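Long-range contacts in clavulanic acid biosynthesis oligopeptide binding protein 2 (Streptomyces clavuligerus, PDB 2WOL), which probably binds oligopeptides as a solute-binding protein of the clavulanic acid biosynthetic pathway: residues A[322-327]-A[380-385]; A[326-331]-A[373-378]; A[120-125]-A[193-198]. All blocks are in the same frame, centred on the assembly; numbering follows the deposited sequence.

Contact 1: A[322-327]-A[380-385]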
ATOM      1  N   ARG A 322       9.832 -12.055  24.294  1.00  7.52           N
ATOM      2  CA  ARG A 322       9.610 -11.095  23.214  1.00  7.50           C
ATOM      3  C   ARG A 322      10.276  -9.758  23.517  1.00  7.60           C
ATOM      4  O   ARG A 322      10.874  -9.148  22.637  1.00  7.54           O
ATOM      5  CB  ARG A 322       8.117 -10.927  22.930  1.00  7.79           C
ATOM      6  CG  ARG A 322       7.423 -12.247  22.587  1.00  7.29           C
ATOM      7  CD  ARG A 322       6.051 -12.041  21.962  1.00  7.86           C
ATOM      8  NE  ARG A 322       5.103 -11.356  22.841  1.00  7.58           N
ATOM      9  CZ  ARG A 322       4.254 -11.968  23.668  1.00  8.40           C
ATOM     10  NH1 ARG A 322       4.234 -13.295  23.762  1.00  9.72           N
ATOM     11  NH2 ARG A 322       3.427 -11.244  24.408  1.00  9.96           N
ATOM     12  N   ARG A 323      10.185  -9.319  24.771  1.00  7.42           N
ATOM     13  CA  ARG A 323      10.843  -8.079  25.191  1.00  7.61           C
ATOM     14  C   ARG A 323      12.364  -8.196  25.163  1.00  7.90           C
ATOM     15  O   ARG A 323      13.051  -7.236  24.812  1.00  8.31           O
ATOM     16  CB  ARG A 323      10.345  -7.632  26.571  1.00  7.61           C
ATOM     17  CG  ARG A 323       8.891  -7.183  26.534  1.00  7.97           C
ATOM     18  CD  ARG A 323       8.364  -6.769  27.890  1.00  7.60           C
ATOM     19  NE  ARG A 323       6.983  -6.312  27.764  1.00  8.50           N
ATOM     20  CZ  ARG A 323       6.114  -6.227  28.769  1.00  9.90           C
ATOM     21  NH1 ARG A 323       6.466  -6.555  30.011  1.00 11.17           N
ATOM     22  NH2 ARG A 323       4.880  -5.809  28.527  1.00  9.40           N
ATOM     23  N   ALA A 324      12.886  -9.368  25.521  1.00  7.92           N
ATOM     24  CA  ALA A 324      14.320  -9.618  25.426  1.00  7.97           C
ATOM     25  C   ALA A 324      14.808  -9.371  24.005  1.00  7.80           C
ATOM     26  O   ALA A 324      15.822  -8.713  23.796  1.00  7.94           O
ATOM     27  CB  ALA A 324      14.650 -11.035  25.864  1.00  8.44           C
ATOM     28  N   VAL A 325      14.062  -9.884  23.032  1.00  7.88           N
ATOM     29  CA  VAL A 325      14.403  -9.701  21.625  1.00  8.10           C
ATOM     30  C   VAL A 325      14.394  -8.214  21.241  1.00  8.13           C
ATOM     31  O   VAL A 325      15.306  -7.741  20.557  1.00  8.54           O
ATOM     32  CB  VAL A 325      13.469 -10.517  20.706  1.00  8.28           C
ATOM     33  CG1 VAL A 325      13.694 -10.164  19.235  1.00  8.48           C
ATOM     34  CG2 VAL A 325      13.679 -12.010  20.940  1.00  8.37           C
ATOM     35  N   GLN A 326      13.384  -7.479  21.704  1.00  8.04           N
ATOM     36  CA  GLN A 326      13.297  -6.049  21.407  1.00  8.27           C
ATOM     37  C   GLN A 326      14.511  -5.301  21.968  1.00  7.91           C
ATOM     38  O   GLN A 326      15.132  -4.515  21.261  1.00  7.47           O
ATOM     39  CB  GLN A 326      12.000  -5.448  21.949  1.00  8.25           C
ATOM     40  CG  GLN A 326      10.718  -6.172  21.512  1.00  9.97           C
ATOM     41  CD  GLN A 326       9.883  -5.416  20.491  1.00  9.07           C
ATOM     42  OE1 GLN A 326      10.199  -4.288  20.099  1.00  8.89           O
ATOM     43  NE2 GLN A 326       8.782  -6.031  20.078  1.00  6.76           N
ATOM     44  N   TYR A 327      14.860  -5.564  23.227  1.00  7.67           N
ATOM     45  CA  TYR A 327      16.002  -4.895  23.857  1.00  7.50           C
ATOM     46  C   TYR A 327      17.337  -5.239  23.202  1.00  7.58           C
ATOM     47  O   TYR A 327      18.232  -4.393  23.144  1.00  7.76           O
ATOM     48  CB  TYR A 327      16.083  -5.242  25.344  1.00  7.52           C
ATOM     49  CG  TYR A 327      15.110  -4.503  26.230  1.00  7.92           C
ATOM     50  CD1 TYR A 327      14.169  -5.198  26.990  1.00  7.73           C
ATOM     51  CD2 TYR A 327      15.144  -3.113  26.334  1.00  7.40           C
ATOM     52  CE1 TYR A 327      13.279  -4.535  27.816  1.00  8.36           C
ATOM     53  CE2 TYR A 327      14.254  -2.434  27.160  1.00  7.48           C
ATOM     54  CZ  TYR A 327      13.323  -3.152  27.903  1.00  7.52           C
ATOM     55  OH  TYR A 327      12.434  -2.493  28.727  1.00  9.24           O
ATOM     56  N   ALA A 380      17.810  -9.409  31.684  1.00  9.84           N
ATOM     57  CA  ALA A 380      16.830  -9.388  32.762  1.00  9.94           C
ATOM     58  C   ALA A 380      15.492  -9.957  32.293  1.00  9.66           C
ATOM     59  O   ALA A 380      14.841 -10.701  33.026  1.00  9.98           O
ATOM     60  CB  ALA A 380      16.661  -7.979  33.304  1.00  9.70           C
ATOM     61  N   GLU A 381      15.092  -9.620  31.065  1.00  9.36           N
ATOM     62  CA  GLU A 381      13.871 -10.166  30.472  1.00  9.18           C
ATOM     63  C   GLU A 381      13.983 -11.680  30.287  1.00  9.15           C
ATOM     64  O   GLU A 381      13.045 -12.421  30.592  1.00  9.05           O
ATOM     65  CB  GLU A 381      13.547  -9.488  29.134  1.00  9.03           C
ATOM     66  CG  GLU A 381      13.213  -7.993  29.221  1.00  9.01           C
ATOM     67  CD  GLU A 381      11.885  -7.680  29.897  1.00 10.17           C
ATOM     68  OE1 GLU A 381      10.988  -8.558  29.930  1.00 10.28           O
ATOM     69  OE2 GLU A 381      11.740  -6.536  30.385  1.00 10.59           O
ATOM     70  N   LEU A 382      15.134 -12.138  29.798  1.00  9.22           N
ATOM     71  CA  LEU A 382      15.382 -13.579  29.662  1.00  9.65           C
ATOM     72  C   LEU A 382      15.244 -14.311  30.998  1.00  9.89           C
ATOM     73  O   LEU A 382      14.625 -15.374  31.062  1.00 10.59           O
ATOM     74  CB  LEU A 382      16.748 -13.854  29.029  1.00  9.57           C
ATOM     75  CG  LEU A 382      16.846 -13.632  27.515  1.00  9.33           C
ATOM     76  CD1 LEU A 382      18.281 -13.782  27.059  1.00  9.28           C
ATOM     77  CD2 LEU A 382      15.926 -14.590  26.755  1.00 10.71           C
ATOM     78  N   ALA A 383      15.808 -13.732  32.059  1.00 10.17           N
ATOM     79  CA  ALA A 383      15.639 -14.275  33.407  1.00 10.46           C
ATOM     80  C   ALA A 383      14.164 -14.340  33.814  1.00 10.72           C
ATOM     81  O   ALA A 383      13.720 -15.336  34.391  1.00 10.92           O
ATOM     82  CB  ALA A 383      16.443 -13.465  34.410  1.00 10.47           C
ATOM     83  N   ALA A 384      13.403 -13.296  33.490  1.00 10.83           N
ATOM     84  CA  ALA A 384      11.967 -13.272  33.786  1.00 11.05           C
ATOM     85  C   ALA A 384      11.205 -14.387  33.064  1.00 11.31           C
ATOM     86  O   ALA A 384      10.188 -14.876  33.559  1.00 11.92           O
ATOM     87  CB  ALA A 384      11.369 -11.911  33.465  1.00 10.75           C
ATOM     88  N   ALA A 385      11.717 -14.789  31.900  1.00 11.53           N
ATOM     89  CA  ALA A 385      11.108 -15.848  31.094  1.00 12.01           C
ATOM     90  C   ALA A 385      11.480 -17.246  31.578  1.00 12.26           C
ATOM     91  O   ALA A 385      10.958 -18.241  31.068  1.00 12.85           O
ATOM     92  CB  ALA A 385      11.502 -15.681  29.630  1.00 11.69           C
TER
HETATM   93  O   HOH W   1      10.651  -4.034  29.795  1.00 16.51           O

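Contact 2: A[326-331]-A[373-378]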
ATOM      1  N   GLN A 326      13.384  -7.479  21.704  1.00  8.04           N
ATOM      2  CA  GLN A 326      13.297  -6.049  21.407  1.00  8.27           C
ATOM      3  C   GLN A 326      14.511  -5.301  21.968  1.00  7.91           C
ATOM      4  O   GLN A 326      15.132  -4.515  21.261  1.00  7.47           O
ATOM      5  CB  GLN A 326      12.000  -5.448  21.949  1.00  8.25           C
ATOM      6  CG  GLN A 326      10.718  -6.172  21.512  1.00  9.97           C
ATOM      7  CD  GLN A 326       9.883  -5.416  20.491  1.00  9.07           C
ATOM      8  OE1 GLN A 326      10.199  -4.288  20.099  1.00  8.89           O
ATOM      9  NE2 GLN A 326       8.782  -6.031  20.078  1.00  6.76           N
ATOM     10  N   TYR A 327      14.860  -5.564  23.227  1.00  7.67           N
ATOM     11  CA  TYR A 327      16.002  -4.895  23.857  1.00  7.50           C
ATOM     12  C   TYR A 327      17.337  -5.239  23.202  1.00  7.58           C
ATOM     13  O   TYR A 327      18.232  -4.393  23.144  1.00  7.76           O
ATOM     14  CB  TYR A 327      16.083  -5.242  25.344  1.00  7.52           C
ATOM     15  CG  TYR A 327      15.110  -4.503  26.230  1.00  7.92           C
ATOM     16  CD1 TYR A 327      14.169  -5.198  26.990  1.00  7.73           C
ATOM     17  CD2 TYR A 327      15.144  -3.113  26.334  1.00  7.40           C
ATOM     18  CE1 TYR A 327      13.279  -4.535  27.816  1.00  8.36           C
ATOM     19  CE2 TYR A 327      14.254  -2.434  27.160  1.00  7.48           C
ATOM     20  CZ  TYR A 327      13.323  -3.152  27.903  1.00  7.52           C
ATOM     21  OH  TYR A 327      12.434  -2.493  28.727  1.00  9.24           O
ATOM     22  N   ALA A 328      17.475  -6.480  22.731  1.00  7.79           N
ATOM     23  CA  ALA A 328      18.741  -6.960  22.165  1.00  7.97           C
ATOM     24  C   ALA A 328      18.900  -6.682  20.670  1.00  8.12           C
ATOM     25  O   ALA A 328      19.895  -7.073  20.064  1.00  8.70           O
ATOM     26  CB  ALA A 328      18.931  -8.447  22.459  1.00  7.92           C
ATOM     27  N   ALA A 329      17.922  -6.002  20.083  1.00  8.13           N
ATOM     28  CA  ALA A 329      17.995  -5.623  18.678  1.00  8.32           C
ATOM     29  C   ALA A 329      19.028  -4.518  18.491  1.00  8.58           C
ATOM     30  O   ALA A 329      18.954  -3.470  19.134  1.00  9.03           O
ATOM     31  CB  ALA A 329      16.624  -5.162  18.181  1.00  8.32           C
ATOM     32  N   ASP A 330      20.010  -4.768  17.630  1.00  8.51           N
ATOM     33  CA  ASP A 330      20.965  -3.732  17.256  1.00  8.87           C
ATOM     34  C   ASP A 330      20.352  -2.965  16.093  1.00  8.75           C
ATOM     35  O   ASP A 330      20.462  -3.379  14.941  1.00  9.22           O
ATOM     36  CB  ASP A 330      22.314  -4.353  16.872  1.00  9.13           C
ATOM     37  CG  ASP A 330      23.381  -3.312  16.545  1.00  9.71           C
ATOM     38  OD1 ASP A 330      23.032  -2.167  16.196  1.00 10.54           O
ATOM     39  OD2 ASP A 330      24.579  -3.654  16.634  1.00 11.26           O
ATOM     40  N   LYS A 331      19.692  -1.852  16.408  1.00  8.68           N
ATOM     41  CA  LYS A 331      18.916  -1.102  15.416  1.00  8.85           C
ATOM     42  C   LYS A 331      19.792  -0.517  14.310  1.00  8.97           C
ATOM     43  O   LYS A 331      19.344  -0.353  13.175  1.00  9.02           O
ATOM     44  CB  LYS A 331      18.106   0.014  16.084  1.00  8.74           C
ATOM     45  CG  LYS A 331      17.099  -0.426  17.171  1.00 10.04           C
ATOM     46  CD  LYS A 331      16.001  -1.381  16.672  1.00  9.92           C
ATOM     47  CE  LYS A 331      15.113  -0.766  15.589  1.00 11.19           C
ATOM     48  NZ  LYS A 331      14.281   0.383  16.063  1.00 11.29           N
ATOM     49  N   GLY A 373      21.554  -1.806  21.284  1.00 10.40           N
ATOM     50  CA  GLY A 373      20.959  -2.820  22.155  1.00 10.40           C
ATOM     51  C   GLY A 373      21.230  -2.556  23.622  1.00 10.59           C
ATOM     52  O   GLY A 373      22.336  -2.155  23.990  1.00 11.10           O
ATOM     53  N   ASP A 374      20.214  -2.766  24.455  1.00 10.55           N
ATOM     54  CA  ASP A 374      20.383  -2.749  25.905  1.00 10.44           C
ATOM     55  C   ASP A 374      20.432  -4.199  26.367  1.00 10.38           C
ATOM     56  O   ASP A 374      19.398  -4.819  26.631  1.00 10.53           O
ATOM     57  CB  ASP A 374      19.247  -1.984  26.588  1.00 10.54           C
ATOM     58  CG  ASP A 374      19.456  -1.839  28.090  1.00 11.04           C
ATOM     59  OD1 ASP A 374      20.283  -2.584  28.661  1.00 11.49           O
ATOM     60  OD2 ASP A 374      18.768  -0.989  28.700  1.00 11.72           O
ATOM     61  N   LEU A 375      21.646  -4.732  26.454  1.00 10.46           N
ATOM     62  CA  LEU A 375      21.835  -6.147  26.734  1.00 10.66           C
ATOM     63  C   LEU A 375      21.562  -6.482  28.194  1.00 10.69           C
ATOM     64  O   LEU A 375      21.136  -7.593  28.499  1.00 10.67           O
ATOM     65  CB  LEU A 375      23.232  -6.606  26.303  1.00 11.03           C
ATOM     66  CG  LEU A 375      23.625  -6.321  24.843  1.00 11.67           C
ATOM     67  CD1 LEU A 375      24.949  -6.998  24.508  1.00 13.76           C
ATOM     68  CD2 LEU A 375      22.538  -6.753  23.851  1.00 13.49           C
ATOM     69  N   ASP A 376      21.779  -5.516  29.087  1.00 10.97           N
ATOM     70  CA  ASP A 376      21.405  -5.692  30.492  1.00 11.50           C
ATOM     71  C   ASP A 376      19.895  -5.898  30.622  1.00 11.02           C
ATOM     72  O   ASP A 376      19.444  -6.817  31.310  1.00 11.22           O
ATOM     73  CB  ASP A 376      21.842  -4.494  31.339  1.00 12.22           C
ATOM     74  CG  ASP A 376      23.339  -4.469  31.604  1.00 14.54           C
ATOM     75  OD1 ASP A 376      24.024  -5.495  31.389  1.00 16.55           O
ATOM     76  OD2 ASP A 376      23.828  -3.411  32.053  1.00 18.82           O
ATOM     77  N   ALA A 377      19.117  -5.052  29.948  1.00 10.63           N
ATOM     78  CA  ALA A 377      17.661  -5.162  29.993  1.00  9.96           C
ATOM     79  C   ALA A 377      17.189  -6.467  29.360  1.00  9.73           C
ATOM     80  O   ALA A 377      16.294  -7.124  29.889  1.00  9.35           O
ATOM     81  CB  ALA A 377      17.009  -3.973  29.312  1.00 10.30           C
ATOM     82  N   ALA A 378      17.802  -6.837  28.234  1.00  9.22           N
ATOM     83  CA  ALA A 378      17.472  -8.087  27.536  1.00  9.45           C
ATOM     84  C   ALA A 378      17.719  -9.310  28.417  1.00  9.59           C
ATOM     85  O   ALA A 378      16.887 -10.221  28.470  1.00  9.46           O
ATOM     86  CB  ALA A 378      18.254  -8.204  26.233  1.00  9.47           C
TER

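Contact 3: A[120-125]-A[193-198]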
ATOM      1  N   VAL A 120     -21.616   1.213 -10.460  1.00  9.12           N
ATOM      2  CA  VAL A 120     -20.810   1.264  -9.245  1.00  9.28           C
ATOM      3  C   VAL A 120     -21.206   0.103  -8.340  1.00  9.29           C
ATOM      4  O   VAL A 120     -20.340  -0.588  -7.797  1.00  9.34           O
ATOM      5  CB  VAL A 120     -20.933   2.619  -8.501  1.00  9.20           C
ATOM      6  CG1 VAL A 120     -20.088   2.607  -7.225  1.00  9.75           C
ATOM      7  CG2 VAL A 120     -20.505   3.766  -9.404  1.00  9.61           C
ATOM      8  N   ARG A 121     -22.509  -0.124  -8.192  1.00  9.21           N
ATOM      9  CA  ARG A 121     -22.965  -1.294  -7.457  1.00  9.15           C
ATOM     10  C   ARG A 121     -22.424  -2.567  -8.095  1.00  8.69           C
ATOM     11  O   ARG A 121     -21.965  -3.468  -7.388  1.00  8.35           O
ATOM     12  CB  ARG A 121     -24.485  -1.364  -7.382  1.00  9.56           C
ATOM     13  CG  ARG A 121     -24.979  -2.629  -6.692  1.00 10.38           C
ATOM     14  CD  ARG A 121     -26.413  -2.506  -6.276  1.00 12.05           C
ATOM     15  NE  ARG A 121     -27.307  -2.530  -7.425  1.00 12.05           N
ATOM     16  CZ  ARG A 121     -28.614  -2.329  -7.342  1.00 13.57           C
ATOM     17  NH1 ARG A 121     -29.173  -2.085  -6.159  1.00 13.94           N
ATOM     18  NH2 ARG A 121     -29.356  -2.372  -8.440  1.00 14.98           N
ATOM     19  N   HIS A 122     -22.481  -2.644  -9.422  1.00  8.45           N
ATOM     20  CA  HIS A 122     -21.993  -3.830 -10.114  1.00  7.74           C
ATOM     21  C   HIS A 122     -20.511  -4.089  -9.832  1.00  7.77           C
ATOM     22  O   HIS A 122     -20.120  -5.229  -9.578  1.00  7.40           O
ATOM     23  CB  HIS A 122     -22.253  -3.782 -11.622  1.00  7.99           C
ATOM     24  CG  HIS A 122     -21.857  -5.044 -12.321  1.00  8.23           C
ATOM     25  ND1 HIS A 122     -22.559  -6.221 -12.171  1.00  9.63           N
ATOM     26  CD2 HIS A 122     -20.810  -5.327 -13.130  1.00  8.24           C
ATOM     27  CE1 HIS A 122     -21.970  -7.172 -12.874  1.00  9.54           C
ATOM     28  NE2 HIS A 122     -20.906  -6.656 -13.464  1.00  9.08           N
ATOM     29  N   ALA A 123     -19.706  -3.030  -9.862  1.00  7.51           N
ATOM     30  CA  ALA A 123     -18.282  -3.131  -9.543  1.00  7.61           C
ATOM     31  C   ALA A 123     -18.056  -3.703  -8.143  1.00  7.54           C
ATOM     32  O   ALA A 123     -17.235  -4.609  -7.960  1.00  7.74           O
ATOM     33  CB  ALA A 123     -17.620  -1.773  -9.675  1.00  7.54           C
ATOM     34  N   VAL A 124     -18.793  -3.180  -7.168  1.00  7.85           N
ATOM     35  CA  VAL A 124     -18.693  -3.652  -5.791  1.00  8.30           C
ATOM     36  C   VAL A 124     -19.161  -5.112  -5.682  1.00  8.55           C
ATOM     37  O   VAL A 124     -18.544  -5.924  -4.991  1.00  8.63           O
ATOM     38  CB  VAL A 124     -19.469  -2.718  -4.826  1.00  8.61           C
ATOM     39  CG1 VAL A 124     -19.516  -3.295  -3.429  1.00  9.05           C
ATOM     40  CG2 VAL A 124     -18.820  -1.332  -4.808  1.00  8.51           C
ATOM     41  N   GLN A 125     -20.240  -5.439  -6.389  1.00  8.49           N
ATOM     42  CA  GLN A 125     -20.745  -6.809  -6.422  1.00  8.88           C
ATOM     43  C   GLN A 125     -19.728  -7.786  -7.005  1.00  8.84           C
ATOM     44  O   GLN A 125     -19.583  -8.900  -6.496  1.00  8.70           O
ATOM     45  CB  GLN A 125     -22.064  -6.874  -7.190  1.00  9.08           C
ATOM     46  CG  GLN A 125     -23.222  -6.305  -6.395  1.00  8.92           C
ATOM     47  CD  GLN A 125     -24.533  -6.233  -7.159  1.00  9.33           C
ATOM     48  OE1 GLN A 125     -25.568  -5.941  -6.568  1.00 11.79           O
ATOM     49  NE2 GLN A 125     -24.493  -6.460  -8.471  1.00 11.10           N
ATOM     50  N   ALA A 193     -14.278   1.236  -8.968  1.00  8.04           N
ATOM     51  CA  ALA A 193     -14.513   1.953 -10.228  1.00  8.26           C
ATOM     52  C   ALA A 193     -15.647   1.279 -11.004  1.00  8.35           C
ATOM     53  O   ALA A 193     -15.673   0.053 -11.124  1.00  8.61           O
ATOM     54  CB  ALA A 193     -13.249   2.001 -11.068  1.00  8.38           C
ATOM     55  N   PRO A 194     -16.586   2.077 -11.548  1.00  8.29           N
ATOM     56  CA  PRO A 194     -17.762   1.466 -12.167  1.00  8.37           C
ATOM     57  C   PRO A 194     -17.430   0.509 -13.309  1.00  8.63           C
ATOM     58  O   PRO A 194     -16.524   0.763 -14.105  1.00  8.84           O
ATOM     59  CB  PRO A 194     -18.565   2.675 -12.680  1.00  8.23           C
ATOM     60  CG  PRO A 194     -17.596   3.809 -12.719  1.00  8.38           C
ATOM     61  CD  PRO A 194     -16.621   3.548 -11.617  1.00  8.49           C
ATOM     62  N   VAL A 195     -18.175  -0.595 -13.357  1.00  8.42           N
ATOM     63  CA  VAL A 195     -18.089  -1.570 -14.435  1.00  8.64           C
ATOM     64  C   VAL A 195     -19.527  -1.819 -14.872  1.00  8.73           C
ATOM     65  O   VAL A 195     -20.336  -2.284 -14.068  1.00  9.08           O
ATOM     66  CB  VAL A 195     -17.461  -2.906 -13.961  1.00  8.33           C
ATOM     67  CG1 VAL A 195     -17.565  -3.967 -15.044  1.00  9.13           C
ATOM     68  CG2 VAL A 195     -16.000  -2.711 -13.561  1.00  8.67           C
ATOM     69  N   PRO A 196     -19.858  -1.491 -16.137  1.00  9.05           N
ATOM     70  CA  PRO A 196     -21.233  -1.726 -16.574  1.00  9.50           C
ATOM     71  C   PRO A 196     -21.446  -3.208 -16.861  1.00  9.80           C
ATOM     72  O   PRO A 196     -20.649  -3.819 -17.579  1.00  9.53           O
ATOM     73  CB  PRO A 196     -21.347  -0.884 -17.849  1.00  9.46           C
ATOM     74  CG  PRO A 196     -19.973  -0.800 -18.380  1.00  9.30           C
ATOM     75  CD  PRO A 196     -19.022  -0.913 -17.207  1.00  9.04           C
ATOM     76  N   ARG A 197     -22.505  -3.777 -16.290  1.00 10.27           N
ATOM     77  CA  ARG A 197     -22.781  -5.210 -16.432  1.00 10.99           C
ATOM     78  C   ARG A 197     -22.806  -5.646 -17.904  1.00 10.60           C
ATOM     79  O   ARG A 197     -22.310  -6.727 -18.245  1.00 10.53           O
ATOM     80  CB  ARG A 197     -24.078  -5.622 -15.722  0.50 11.03           C
ATOM     81  CG  ARG A 197     -24.301  -7.134 -15.733  0.50 12.73           C
ATOM     82  CD  ARG A 197     -25.696  -7.530 -15.278  0.50 14.71           C
ATOM     83  NE  ARG A 197     -25.776  -7.748 -13.834  0.50 15.92           N
ATOM     84  CZ  ARG A 197     -25.379  -8.855 -13.208  0.50 16.68           C
ATOM     85  NH1 ARG A 197     -24.849  -9.867 -13.884  0.50 16.97           N
ATOM     86  NH2 ARG A 197     -25.506  -8.946 -11.893  0.50 17.22           N
ATOM     87  N   ARG A 198     -23.349  -4.790 -18.774  1.00 10.50           N
ATOM     88  CA  ARG A 198     -23.415  -5.073 -20.214  1.00 10.76           C
ATOM     89  C   ARG A 198     -22.068  -5.417 -20.870  1.00 10.89           C
ATOM     90  O   ARG A 198     -22.029  -6.164 -21.850  1.00 11.06           O
ATOM     91  CB  ARG A 198     -24.087  -3.920 -20.970  1.00 10.75           C
ATOM     92  CG  ARG A 198     -23.408  -2.572 -20.768  1.00 10.72           C
ATOM     93  CD  ARG A 198     -24.063  -1.453 -21.562  1.00 11.10           C
ATOM     94  NE  ARG A 198     -23.375  -0.197 -21.273  1.00 10.52           N
ATOM     95  CZ  ARG A 198     -23.687   0.629 -20.276  1.00 10.41           C
ATOM     96  NH1 ARG A 198     -24.708   0.370 -19.474  1.00 10.98           N
ATOM     97  NH2 ARG A 198     -22.977   1.731 -20.083  1.00 11.03           N
TER
HETATM   98  O   HOH W   2     -25.333  -5.834 -11.513  1.00 21.17           O
HETATM   99  O   HOH W   3     -26.888  -7.585  -9.929  1.00 25.28           O

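Contact 1: A[322-327]-A[380-385]
E381 reaches across from helix 375-384, packs CB on A324 of helix 319-327, and carries its carboxylate to R323 CB and to the edge of the Y327 ring. The two short helical segments run antiparallel, their axes 8.2 Å apart at an angle of 169°, with A324 on the inner face of its helix, its CB 3.8 Å from E381 CB. On one side of this alanine stands L382, whose CG and CD2 both rest against the same methyl group. The carboxylate of E381 is carried toward Y327 and R323 by a bend at chi2 (-69°), which turns CD back from an extended course. Its two oxygens then go to different neighbours. OE1 sits against the aliphatic part of R323, 3.5 Å from R323 CB, with the guanidinium and carboxylate planes nearly perpendicular. OE2 comes to the edge of the Y327 ring, near its plane and 3.6 Å from Y327 CE1, while E381 CG touches both CD1 and CE1. Ring and carboxylate planes are turned by only 24° against each other. A water at the ring edge joins the two groups, donating to E381 OE2 at 2.8 Å and hydrogen-bonded to Y327 OH. The R323 chain, extended from CG to NE, leads its guanidinium away from helix 375-384: NE bonds to the hydroxyl of Y365 and NH2 to the carbonyl of E519, while R323 NH1 remains 4.9 Å from E381 OE1. Opposite charges are therefore close without forming a salt bridge, and any attraction is probably long-range and modest. The chemistry is mixed: an apolar alanine-leucine contact near the helix backbones, and farther out a carboxylate linked to the tyrosine through water, so the polar coupling of the two helices here is indirect.

Contact 2: A[326-331]-A[373-378]
A377 sets its CB squarely over one face of the Y327 ring, 3.6 Å from the centroid and 11° off the ring normal, a CH-pi contact. Next to it, A378 CB packs at 3.8 Å against Y327 CB and also meets A328 CB; L375 CD2 approaches A328 CA and CB more loosely. The backbone is tied by one bond, from D374 N to Y327 O at 2.9 Å, bent to 141° at the hydrogen. G373 CA presses on the same carbonyl at 3.3 Å in a CA-H...O contact. At the backbone angles of G373 a side chain would be jammed against the preceding carbonyl oxygen, a geometry that calls for glycine. Behind this shell, D374 OD1 accepts from A377 N at 3.0 Å, the donor standing above the carboxylate plane, which fixes the first turn carrying A377. Farther out, D330 forms a salt bridge with R372, just before G373, and the ring of Y365 meets Y327 edge-to-face. D330 caps helix 331-337. D374 is a classical Asp N-cap, its OD1 serving the third residue of helix 375-384, while its own N-H bonds to the C-terminal end of helix 319-327.

Contact 3: A[120-125]-A[193-198]
H122 presents one face of its imidazole to R197, and these two residues have the most surface buried by the contact. R197 CB stands over the ring centre, 3.9 Å from the centroid and 8° off the normal, which makes a CH-pi contact. The arginine then bends at chi3 (-90°), and its guanidinium lies with one face over H122 CE1, the two planes being 60° apart rather than stacked. R197 is modelled in two conformers; the guanidinium geometry and its water bridges hold for the one described. At the ring edge, V195 O comes within 3.2 Å of H122 CD2. CG of the histidine is anti to the backbone N, bringing the ring out to the 193-198 segment. Both ring nitrogens have partners: NE2 is hydrogen-bonded to D200 OD2, and ND1 to a water at 2.9 Å. That water also accepts weak bonds from R197 NE and Q125 NE2. A second water, in the plane of the guanidinium, accepts from R197 NH2 at 2.8 Å and from Q125 NE2, so glutamine and arginine are bridged twice. R197 NH1 also bonds to P154 O, and Q125 OE1 to L161 N. D200 could favour a protonated imidazole, probably offset in part by R197. A123 CB is tightly set against A193 O at 3.0 Å and lies near V195 CG2, while V120 CG2 and P194 CB, side by side at 4.0 Å, make the apolar end. Helix 117-127 is thereby flanked by the extended loop that follows helix 183-186 and precedes strand 215-221; V120 also touches I172, and V124 touches F174, both of strand 171-175, while V124 reaches L140 and L144 of helix 140-144.

In the fold
Contacts 1 and 2 are successive parts of one interface between helices 319-327 and 375-384. Their centres are 9 Å apart, and A324 O of contact 1 touches A378 CB of contact 2 at 3.5 Å. Y327 is the side chain that carries part of the packing in both. Contact 3 is separate: its centre lies 52 Å from each of the others, the nearest atoms about 37 Å away, on the opposite side of the chain's centre. It closes earlier in the sequence than either opens. Such separation is consistent with the lobed build of solute-binding proteins.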